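Local coordinates for protein kinase (Staphylococcus aureus subsp. aureus Mu50, PDB 3PY9) that forms the extracellular part of a membrane Ser/Thr kinase, with PASTA domains that probably bind muropeptides of the cell wall, at residues A110-V120 / N132-G140; G165-D176 / G196-K207. One frame throughout, in Å; residues are numbered along the deposited sequence.

Contact 1. Residues A110-V120 / N132-G140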
loop_
_atom_site.group_PDB
_atom_site.type_symbol
_atom_site.label_atom_id
_atom_site.label_comp_id
_atom_site.label_asym_id
_atom_site.label_seq_id
_atom_site.Cartn_x
_atom_site.Cartn_y
_atom_site.Cartn_z
ATOM N N ALA A 110 3.221 -4.772 2.101
ATOM C CA ALA A 110 3.535 -5.982 2.864
ATOM C C ALA A 110 4.581 -5.672 3.918
ATOM O O ALA A 110 5.504 -4.906 3.651
ATOM C CB ALA A 110 4.004 -7.096 1.938
ATOM N N PRO A 111 4.454 -6.259 5.128
ATOM C CA PRO A 111 5.441 -5.921 6.161
ATOM C C PRO A 111 6.811 -6.582 5.914
ATOM O O PRO A 111 6.923 -7.499 5.075
ATOM C CB PRO A 111 4.785 -6.439 7.465
ATOM C CG PRO A 111 3.357 -6.887 7.079
ATOM C CD PRO A 111 3.457 -7.229 5.623
ATOM N N LYS A 112 7.840 -6.107 6.615
ATOM C CA LYS A 112 9.182 -6.662 6.489
ATOM C C LYS A 112 9.152 -8.189 6.584
ATOM O O LYS A 112 8.518 -8.737 7.494
ATOM C CB LYS A 112 10.131 -6.109 7.562
ATOM C CG LYS A 112 11.557 -6.590 7.360
ATOM C CD LYS A 112 12.511 -6.080 8.404
ATOM C CE LYS A 112 13.930 -6.473 8.013
ATOM N NZ LYS A 112 14.882 -5.349 8.308
ATOM N N GLY A 113 9.814 -8.853 5.636
ATOM C CA GLY A 113 9.865 -10.325 5.583
ATOM C C GLY A 113 8.741 -11.003 4.800
ATOM O O GLY A 113 8.725 -12.235 4.668
ATOM N N TYR A 114 7.794 -10.209 4.290
ATOM C CA TYR A 114 6.646 -10.739 3.539
ATOM C C TYR A 114 6.741 -10.373 2.062
ATOM O O TYR A 114 7.233 -9.304 1.705
ATOM C CB TYR A 114 5.316 -10.251 4.122
ATOM C CG TYR A 114 5.003 -10.772 5.513
ATOM C CD1 TYR A 114 5.846 -10.507 6.585
ATOM C CD2 TYR A 114 3.865 -11.534 5.756
ATOM C CE1 TYR A 114 5.576 -11.003 7.857
ATOM C CE2 TYR A 114 3.581 -12.021 7.037
ATOM C CZ TYR A 114 4.446 -11.745 8.071
ATOM O OH TYR A 114 4.188 -12.196 9.332
ATOM N N ILE A 115 6.272 -11.279 1.209
ATOM C CA ILE A 115 6.324 -11.118 -0.241
ATOM C C ILE A 115 5.432 -9.979 -0.761
ATOM O O ILE A 115 4.218 -10.001 -0.575
ATOM C CB ILE A 115 5.960 -12.444 -0.925
ATOM C CG1 ILE A 115 6.840 -13.558 -0.378
ATOM C CG2 ILE A 115 6.097 -12.331 -2.455
ATOM C CD1 ILE A 115 8.301 -13.234 -0.331
ATOM N N ALA A 116 6.053 -8.993 -1.401
ATOM C CA ALA A 116 5.345 -7.839 -1.962
ATOM C C ALA A 116 4.864 -8.042 -3.404
ATOM O O ALA A 116 3.946 -7.343 -3.851
ATOM C CB ALA A 116 6.221 -6.596 -1.887
ATOM N N ASN A 117 5.488 -8.979 -4.128
ATOM C CA ASN A 117 5.259 -9.145 -5.565
ATOM C C ASN A 117 5.780 -10.511 -6.039
ATOM O O ASN A 117 6.754 -11.064 -5.487
ATOM C CB ASN A 117 5.923 -7.988 -6.348
ATOM C CG ASN A 117 5.519 -7.931 -7.845
ATOM O OD1 ASN A 117 4.445 -7.429 -8.203
ATOM N ND2 ASN A 117 6.402 -8.418 -8.721
ATOM N N GLN A 118 5.086 -11.035 -7.051
ATOM C CA GLN A 118 5.427 -12.240 -7.804
ATOM C C GLN A 118 5.754 -11.904 -9.244
ATOM O O GLN A 118 4.998 -11.185 -9.924
ATOM C CB GLN A 118 4.209 -13.133 -7.914
ATOM C CG GLN A 118 4.035 -14.107 -6.849
ATOM C CD GLN A 118 2.607 -14.561 -6.803
ATOM O OE1 GLN A 118 2.128 -15.284 -7.691
ATOM N NE2 GLN A 118 1.901 -14.126 -5.777
ATOM N N SER A 119 6.861 -12.471 -9.696
ATOM C CA SER A 119 7.276 -12.533 -11.094
ATOM C C SER A 119 6.149 -13.009 -11.998
ATOM O O SER A 119 5.905 -12.431 -13.045
ATOM C CB SER A 119 8.393 -13.582 -11.192
ATOM O OG SER A 119 9.440 -13.157 -12.010
ATOM N N VAL A 120 5.499 -14.096 -11.594
ATOM C CA VAL A 120 4.546 -14.814 -12.440
ATOM C C VAL A 120 3.156 -14.679 -11.816
ATOM O O VAL A 120 2.967 -15.028 -10.655
ATOM C CB VAL A 120 4.964 -16.318 -12.582
ATOM C CG1 VAL A 120 3.924 -17.127 -13.360
ATOM C CG2 VAL A 120 6.353 -16.440 -13.233
ATOM N N ASN A 132 12.182 -19.716 -13.667
ATOM C CA ASN A 132 12.687 -18.386 -13.317
ATOM C C ASN A 132 11.660 -17.564 -12.538
ATOM O O ASN A 132 11.279 -16.480 -12.976
ATOM C CB ASN A 132 13.142 -17.597 -14.566
ATOM C CG ASN A 132 13.987 -18.425 -15.524
ATOM O OD1 ASN A 132 15.037 -18.963 -15.157
ATOM N ND2 ASN A 132 13.544 -18.502 -16.773
ATOM N N ILE A 133 11.182 -18.083 -11.407
ATOM C CA ILE A 133 10.308 -17.272 -10.555
ATOM C C ILE A 133 11.185 -16.291 -9.785
ATOM O O ILE A 133 12.270 -16.648 -9.304
ATOM C CB ILE A 133 9.486 -18.067 -9.502
ATOM C CG1 ILE A 133 8.927 -19.397 -10.046
ATOM C CG2 ILE A 133 8.395 -17.171 -8.913
ATOM C CD1 ILE A 133 7.646 -19.304 -10.797
ATOM N N LYS A 134 10.716 -15.048 -9.702
ATOM C CA LYS A 134 11.317 -14.060 -8.833
ATOM C C LYS A 134 10.279 -13.584 -7.827
ATOM O O LYS A 134 9.143 -13.258 -8.185
ATOM C CB LYS A 134 11.851 -12.913 -9.669
ATOM C CG LYS A 134 12.861 -12.042 -8.977
ATOM C CD LYS A 134 13.551 -11.140 -9.989
ATOM C CE LYS A 134 14.643 -11.878 -10.769
ATOM N NZ LYS A 134 15.853 -12.136 -9.904
ATOM N N LEU A 135 10.665 -13.586 -6.559
ATOM C CA LEU A 135 9.806 -13.121 -5.507
ATOM C C LEU A 135 10.426 -11.875 -4.906
ATOM O O LEU A 135 11.660 -11.804 -4.719
ATOM C CB LEU A 135 9.621 -14.194 -4.417
ATOM C CG LEU A 135 8.881 -15.502 -4.773
ATOM C CD1 LEU A 135 8.592 -16.292 -3.519
ATOM C CD2 LEU A 135 7.566 -15.307 -5.564
ATOM N N TYR A 136 9.571 -10.904 -4.607
ATOM C CA TYR A 136 10.021 -9.632 -4.100
ATOM C C TYR A 136 9.624 -9.567 -2.646
ATOM O O TYR A 136 8.438 -9.467 -2.314
ATOM C CB TYR A 136 9.406 -8.486 -4.902
ATOM C CG TYR A 136 9.884 -8.426 -6.344
ATOM C CD1 TYR A 136 10.943 -7.607 -6.707
ATOM C CD2 TYR A 136 9.281 -9.202 -7.337
ATOM C CE1 TYR A 136 11.379 -7.547 -8.018
ATOM C CE2 TYR A 136 9.714 -9.143 -8.653
ATOM C CZ TYR A 136 10.764 -8.313 -8.981
ATOM O OH TYR A 136 11.213 -8.232 -10.284
ATOM N N GLU A 137 10.629 -9.657 -1.784
ATOM C CA GLU A 137 10.405 -9.716 -0.352
ATOM C C GLU A 137 10.469 -8.312 0.194
ATOM O O GLU A 137 11.423 -7.607 -0.089
ATOM C CB GLU A 137 11.502 -10.555 0.299
ATOM C CG GLU A 137 11.331 -10.776 1.779
ATOM C CD GLU A 137 12.537 -11.428 2.408
ATOM O OE1 GLU A 137 13.452 -11.831 1.671
ATOM O OE2 GLU A 137 12.585 -11.532 3.646
ATOM N N SER A 138 9.478 -7.922 0.995
ATOM C CA SER A 138 9.444 -6.577 1.575
ATOM C C SER A 138 10.528 -6.364 2.639
ATOM O O SER A 138 10.747 -7.214 3.489
ATOM C CB SER A 138 8.071 -6.295 2.199
ATOM O OG SER A 138 8.062 -5.006 2.809
ATOM N N LEU A 139 11.184 -5.220 2.595
ATOM C CA LEU A 139 12.040 -4.798 3.697
ATOM C C LEU A 139 11.285 -3.833 4.607
ATOM O O LEU A 139 11.897 -3.150 5.416
ATOM C CB LEU A 139 13.318 -4.121 3.175
ATOM C CG LEU A 139 14.360 -4.940 2.407
ATOM C CD1 LEU A 139 15.360 -4.042 1.742
ATOM C CD2 LEU A 139 15.066 -5.931 3.329
ATOM N N GLY A 140 9.958 -3.787 4.462
ATOM C CA GLY A 140 9.134 -2.747 5.092
ATOM C C GLY A 140 9.328 -1.420 4.387
ATOM O O GLY A 140 10.040 -1.345 3.373
HETATM O O HOH W 1 14.594 -3.188 6.342
HETATM O O HOH W 2 10.334 -10.076 -12.524
#

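Contact 2. Residues G165-D176 / G196-K207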
loop_
_atom_site.group_PDB
_atom_site.type_symbol
_atom_site.label_atom_id
_atom_site.label_comp_id
_atom_site.label_asym_id
_atom_site.label_seq_id
_atom_site.Cartn_x
_atom_site.Cartn_y
_atom_site.Cartn_z
ATOM N N GLY A 165 10.892 13.911 1.980
ATOM C CA GLY A 165 9.648 13.224 1.637
ATOM C C GLY A 165 8.530 13.248 2.657
ATOM O O GLY A 165 7.457 12.693 2.409
ATOM N N PHE A 166 8.765 13.905 3.793
ATOM C CA PHE A 166 7.771 13.984 4.863
ATOM C C PHE A 166 6.651 14.929 4.517
ATOM O O PHE A 166 6.851 15.920 3.803
ATOM C CB PHE A 166 8.400 14.384 6.216
ATOM C CG PHE A 166 9.379 13.358 6.763
ATOM C CD1 PHE A 166 8.948 12.089 7.118
ATOM C CD2 PHE A 166 10.724 13.668 6.901
ATOM C CE1 PHE A 166 9.849 11.124 7.578
ATOM C CE2 PHE A 166 11.640 12.727 7.386
ATOM C CZ PHE A 166 11.195 11.457 7.730
ATOM N N LYS A 167 5.473 14.598 5.030
ATOM C CA LYS A 167 4.352 15.520 5.103
ATOM C C LYS A 167 4.467 16.334 6.414
ATOM O O LYS A 167 4.696 15.771 7.481
ATOM C CB LYS A 167 3.033 14.743 5.019
ATOM C CG LYS A 167 2.872 13.947 3.706
ATOM C CD LYS A 167 2.138 12.612 3.917
ATOM C CE LYS A 167 2.137 11.727 2.652
ATOM N NZ LYS A 167 3.448 11.062 2.331
ATOM N N VAL A 168 4.345 17.656 6.317
ATOM C CA VAL A 168 4.558 18.559 7.459
ATOM C C VAL A 168 3.260 19.269 7.805
ATOM O O VAL A 168 2.652 19.894 6.938
ATOM C CB VAL A 168 5.625 19.631 7.141
ATOM C CG1 VAL A 168 5.525 20.803 8.118
ATOM C CG2 VAL A 168 7.039 19.038 7.140
ATOM N N GLU A 169 2.839 19.175 9.065
ATOM C CA GLU A 169 1.684 19.926 9.549
ATOM C C GLU A 169 2.071 20.859 10.682
ATOM O O GLU A 169 3.030 20.609 11.409
ATOM C CB GLU A 169 0.584 18.990 10.030
ATOM C CG GLU A 169 -0.071 18.184 8.932
ATOM C CD GLU A 169 -1.164 17.271 9.465
ATOM O OE1 GLU A 169 -1.263 17.134 10.722
ATOM O OE2 GLU A 169 -1.907 16.691 8.627
ATOM N N SER A 170 1.315 21.940 10.830
ATOM C CA SER A 170 1.572 22.897 11.894
ATOM C C SER A 170 0.304 23.610 12.343
ATOM O O SER A 170 -0.569 23.912 11.527
ATOM C CB SER A 170 2.622 23.921 11.462
ATOM O OG SER A 170 2.053 24.823 10.529
ATOM N N LYS A 171 0.204 23.827 13.651
ATOM C CA LYS A 171 -0.704 24.810 14.230
ATOM C C LYS A 171 0.203 25.899 14.793
ATOM O O LYS A 171 1.418 25.711 14.891
ATOM C CB LYS A 171 -1.541 24.231 15.387
ATOM C CG LYS A 171 -2.326 22.958 15.112
ATOM C CD LYS A 171 -2.967 22.439 16.408
ATOM C CE LYS A 171 -3.148 20.897 16.429
ATOM N NZ LYS A 171 -4.293 20.331 15.608
ATOM N N GLU A 172 -0.392 27.024 15.172
ATOM C CA GLU A 172 0.357 28.134 15.769
ATOM C C GLU A 172 -0.122 28.431 17.181
ATOM O O GLU A 172 -1.297 28.261 17.486
ATOM C CB GLU A 172 0.269 29.384 14.888
ATOM C CG GLU A 172 0.959 29.218 13.524
ATOM C CD GLU A 172 1.151 30.537 12.787
ATOM O OE1 GLU A 172 0.191 31.351 12.725
ATOM O OE2 GLU A 172 2.270 30.752 12.256
ATOM N N GLU A 173 0.804 28.844 18.039
ATOM C CA GLU A 173 0.476 29.267 19.403
ATOM C C GLU A 173 1.339 30.435 19.865
ATOM O O GLU A 173 2.466 30.626 19.388
ATOM C CB GLU A 173 0.616 28.111 20.389
ATOM C CG GLU A 173 -0.549 27.137 20.390
ATOM C CD GLU A 173 -0.268 25.891 21.202
ATOM O OE1 GLU A 173 0.805 25.811 21.845
ATOM O OE2 GLU A 173 -1.123 24.977 21.194
ATOM N N TYR A 174 0.804 31.216 20.798
ATOM C CA TYR A 174 1.560 32.309 21.409
ATOM C C TYR A 174 2.653 31.777 22.328
ATOM O O TYR A 174 2.479 30.755 23.004
ATOM C CB TYR A 174 0.633 33.243 22.190
ATOM C CG TYR A 174 -0.295 34.042 21.316
ATOM C CD1 TYR A 174 0.210 34.980 20.418
ATOM C CD2 TYR A 174 -1.675 33.858 21.382
ATOM C CE1 TYR A 174 -0.632 35.728 19.610
ATOM C CE2 TYR A 174 -2.529 34.594 20.572
ATOM C CZ TYR A 174 -1.996 35.526 19.692
ATOM O OH TYR A 174 -2.816 36.261 18.885
ATOM N N SER A 175 3.780 32.479 22.340
ATOM C CA SER A 175 4.899 32.130 23.194
ATOM C C SER A 175 5.640 33.382 23.603
ATOM O O SER A 175 5.805 34.310 22.807
ATOM C CB SER A 175 5.870 31.181 22.486
ATOM O OG SER A 175 7.066 31.035 23.233
ATOM N N ASP A 176 6.097 33.382 24.852
ATOM C CA ASP A 176 6.878 34.476 25.390
ATOM C C ASP A 176 8.373 34.201 25.230
ATOM O O ASP A 176 9.164 35.135 25.096
ATOM C CB ASP A 176 6.490 34.721 26.852
ATOM C CG ASP A 176 5.041 35.188 27.000
ATOM O OD1 ASP A 176 4.656 36.174 26.331
ATOM O OD2 ASP A 176 4.281 34.567 27.779
ATOM N N GLY A 196 7.820 9.361 4.247
ATOM C CA GLY A 196 6.537 9.951 3.850
ATOM C C GLY A 196 5.582 10.204 4.994
ATOM O O GLY A 196 4.458 10.646 4.787
ATOM N N SER A 197 6.025 9.910 6.209
ATOM C CA SER A 197 5.229 10.095 7.409
ATOM C C SER A 197 4.890 11.574 7.599
ATOM O O SER A 197 5.556 12.455 7.037
ATOM C CB SER A 197 6.014 9.613 8.641
ATOM O OG SER A 197 6.172 8.210 8.636
ATOM N N THR A 198 3.868 11.834 8.410
ATOM C CA THR A 198 3.475 13.218 8.752
ATOM C C THR A 198 4.202 13.669 10.025
ATOM O O THR A 198 4.087 13.020 11.063
ATOM C CB THR A 198 1.974 13.315 9.007
ATOM O OG1 THR A 198 1.267 12.828 7.857
ATOM C CG2 THR A 198 1.557 14.792 9.324
ATOM N N ILE A 199 4.952 14.765 9.924
ATOM C CA ILE A 199 5.580 15.418 11.090
ATOM C C ILE A 199 4.742 16.626 11.522
ATOM O O ILE A 199 4.429 17.494 10.693
ATOM C CB ILE A 199 7.038 15.850 10.787
ATOM C CG1 ILE A 199 7.777 14.770 9.949
ATOM C CG2 ILE A 199 7.800 16.165 12.080
ATOM C CD1 ILE A 199 7.808 13.347 10.576
ATOM N N SER A 200 4.367 16.655 12.808
ATOM C CA SER A 200 3.495 17.707 13.372
ATOM C C SER A 200 4.266 18.733 14.213
ATOM O O SER A 200 5.067 18.373 15.077
ATOM C CB SER A 200 2.374 17.090 14.215
ATOM O OG SER A 200 1.617 16.155 13.461
ATOM N N PHE A 201 4.000 20.007 13.950
ATOM C CA PHE A 201 4.741 21.121 14.545
ATOM C C PHE A 201 3.819 22.073 15.284
ATOM O O PHE A 201 2.727 22.382 14.814
ATOM C CB PHE A 201 5.453 21.920 13.450
ATOM C CG PHE A 201 6.691 21.266 12.934
ATOM C CD1 PHE A 201 7.911 21.501 13.543
ATOM C CD2 PHE A 201 6.639 20.426 11.829
ATOM C CE1 PHE A 201 9.071 20.915 13.064
ATOM C CE2 PHE A 201 7.802 19.812 11.340
ATOM C CZ PHE A 201 9.008 20.047 11.956
ATOM N N VAL A 202 4.258 22.523 16.452
ATOM C CA VAL A 202 3.631 23.672 17.093
ATOM C C VAL A 202 4.621 24.813 16.982
ATOM O O VAL A 202 5.778 24.691 17.404
ATOM C CB VAL A 202 3.185 23.387 18.541
ATOM C CG1 VAL A 202 2.596 24.654 19.187
ATOM C CG2 VAL A 202 2.169 22.228 18.559
ATOM N N VAL A 203 4.146 25.901 16.372
ATOM C CA VAL A 203 4.982 27.000 15.901
ATOM C C VAL A 203 4.620 28.309 16.616
ATOM O O VAL A 203 3.448 28.568 16.937
ATOM C CB VAL A 203 4.871 27.157 14.361
ATOM C CG1 VAL A 203 5.773 28.272 13.846
ATOM C CG2 VAL A 203 5.214 25.826 13.664
ATOM N N SER A 204 5.645 29.109 16.884
ATOM C CA SER A 204 5.476 30.356 17.608
ATOM C C SER A 204 5.020 31.489 16.687
ATOM O O SER A 204 5.635 31.753 15.644
ATOM C CB SER A 204 6.784 30.735 18.329
ATOM O OG SER A 204 6.633 31.923 19.092
ATOM N N LYS A 205 3.932 32.144 17.089
ATOM C CA LYS A 205 3.494 33.394 16.470
ATOM C C LYS A 205 3.734 34.602 17.404
ATOM O O LYS A 205 2.966 35.581 17.400
ATOM C CB LYS A 205 2.027 33.301 16.032
ATOM C CG LYS A 205 1.079 32.884 17.115
ATOM C CD LYS A 205 -0.343 33.177 16.710
ATOM C CE LYS A 205 -1.331 32.425 17.581
ATOM N NZ LYS A 205 -2.709 32.877 17.261
ATOM N N GLY A 206 4.815 34.519 18.187
ATOM C CA GLY A 206 5.177 35.558 19.160
ATOM C C GLY A 206 4.286 35.671 20.396
ATOM O O GLY A 206 3.470 34.791 20.683
ATOM N N LYS A 207 4.449 36.782 21.118
ATOM C CA LYS A 207 3.720 37.054 22.363
ATOM C C LYS A 207 2.309 37.608 22.119
ATOM O O LYS A 207 2.103 38.390 21.193
ATOM C CB LYS A 207 4.529 38.016 23.246
ATOM C CG LYS A 207 5.962 37.552 23.546
ATOM C CD LYS A 207 6.971 38.204 22.603
ATOM C CE LYS A 207 7.671 39.383 23.259
ATOM N NZ LYS A 207 8.927 38.982 23.971
HETATM O O HOH W 3 8.164 38.090 26.421
#

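Contact 1. Residues A110-V120 / N132-G140
A110 offers its carbonyl O to the hydroxyl of S138, with OG 2.7 Å from that O and above the carbonyl plane. With chi1 at 178°, this buried hydroxyl points away from S138's own N, donates across to A110 and accepts from G140 N, two residues on, closing an ST turn. P111 to Y114 form a type II turn, with G113 at positive phi. G113 N donates to S138 O, and K112 CB packs against the backbone of L139 and G140. The NZ of K112 reaches L139 O through a water. Y114 O takes the N-H of S138 at 2.7 Å. I115 turns its side chain to the face of L135 and E137, where helix 85-93 packs on I115 and L135. A116 and N117 then both face Y136. Y136 O receives A116 N at 2.6 Å and N117 N only weakly, at 3.5 Å. N117 O takes Y136 N back. On the face away from I115, the amide of N117 runs alongside the Y136 ring, planes 66° apart, with ND2 3.3 Å from CD2. S119 N binds K134 O, and a water joins S119 OG to Y136 OH. V120 CG2 meets I133 CD1 at 4.0 Å. I133 directly follows N132, which with D99 and D130 makes the europium site. The arrangement is an antiparallel strand pair with a classic beta bulge, within a PASTA domain.

Contact 2. Residues G165-D176 / G196-K207
Strands 167-173 and 198-204 run parallel, 22° apart, and each odd-numbered residue from K167 to E173 donates to and accepts from the residues flanking its partner, as in K167 N to S197 O and I199 N to K167 O. F166 lies at the start, where the CD1 methyl of I199 sits over one face of its ring, 4.3 Å from the centroid. S197 O lies at the edge of this ring, 3.4 Å from F166 CD1. K167 bends back at chi2 and chi4, which brings NZ within 2.7 Å of G196 O, in the carbonyl plane on a lone pair. V168 CG1 touches F201 CD2 at 3.9 Å. On the other face of the sheet, the carboxylate of E169 rests on T198 CG2, and E173 OE1 is 3.4 Å from V202 CG1. At the far end K205 stretches across Y174. Its CE lies over the ring centre, 3.8 Å from the centroid. K205 NZ makes an off-centre cation-pi contact, 4.1 Å from the centroid of the Y174 ring. D243 makes a salt bridge to K205 NZ and a hydrogen bond to Y174 OH, consistent with holding the lysine across the ring. The pair joins the first and third strands of the three-stranded sheet of a PASTA domain. F154 of helix 154-162 covers V168, S170 and V203 and meets the F201 ring edge-to-face. Strand 143-146 packs on F166 and I199, and strand 183-187 flanks 198-204 on its other side.

The two contacts come one after the other along the chain, contact 1 in the PASTA domain of 75-138 and contact 2 in that of 144-205. Their centres are 37 Å apart and their nearest atoms about 11 Å apart, so they do not touch. Each belongs to its own three-stranded mixed sheet of strand order 1-3-2, backed by one helix, 85-93 or 154-162. Both include the central third strand. Contact 1 pairs it with the antiparallel second strand, contact 2 with the parallel first strand. Together they sample the two kinds of pairing in a repeated fold. Separate sheets in series are consistent with an elongated chain of domains that probably extends from the membrane.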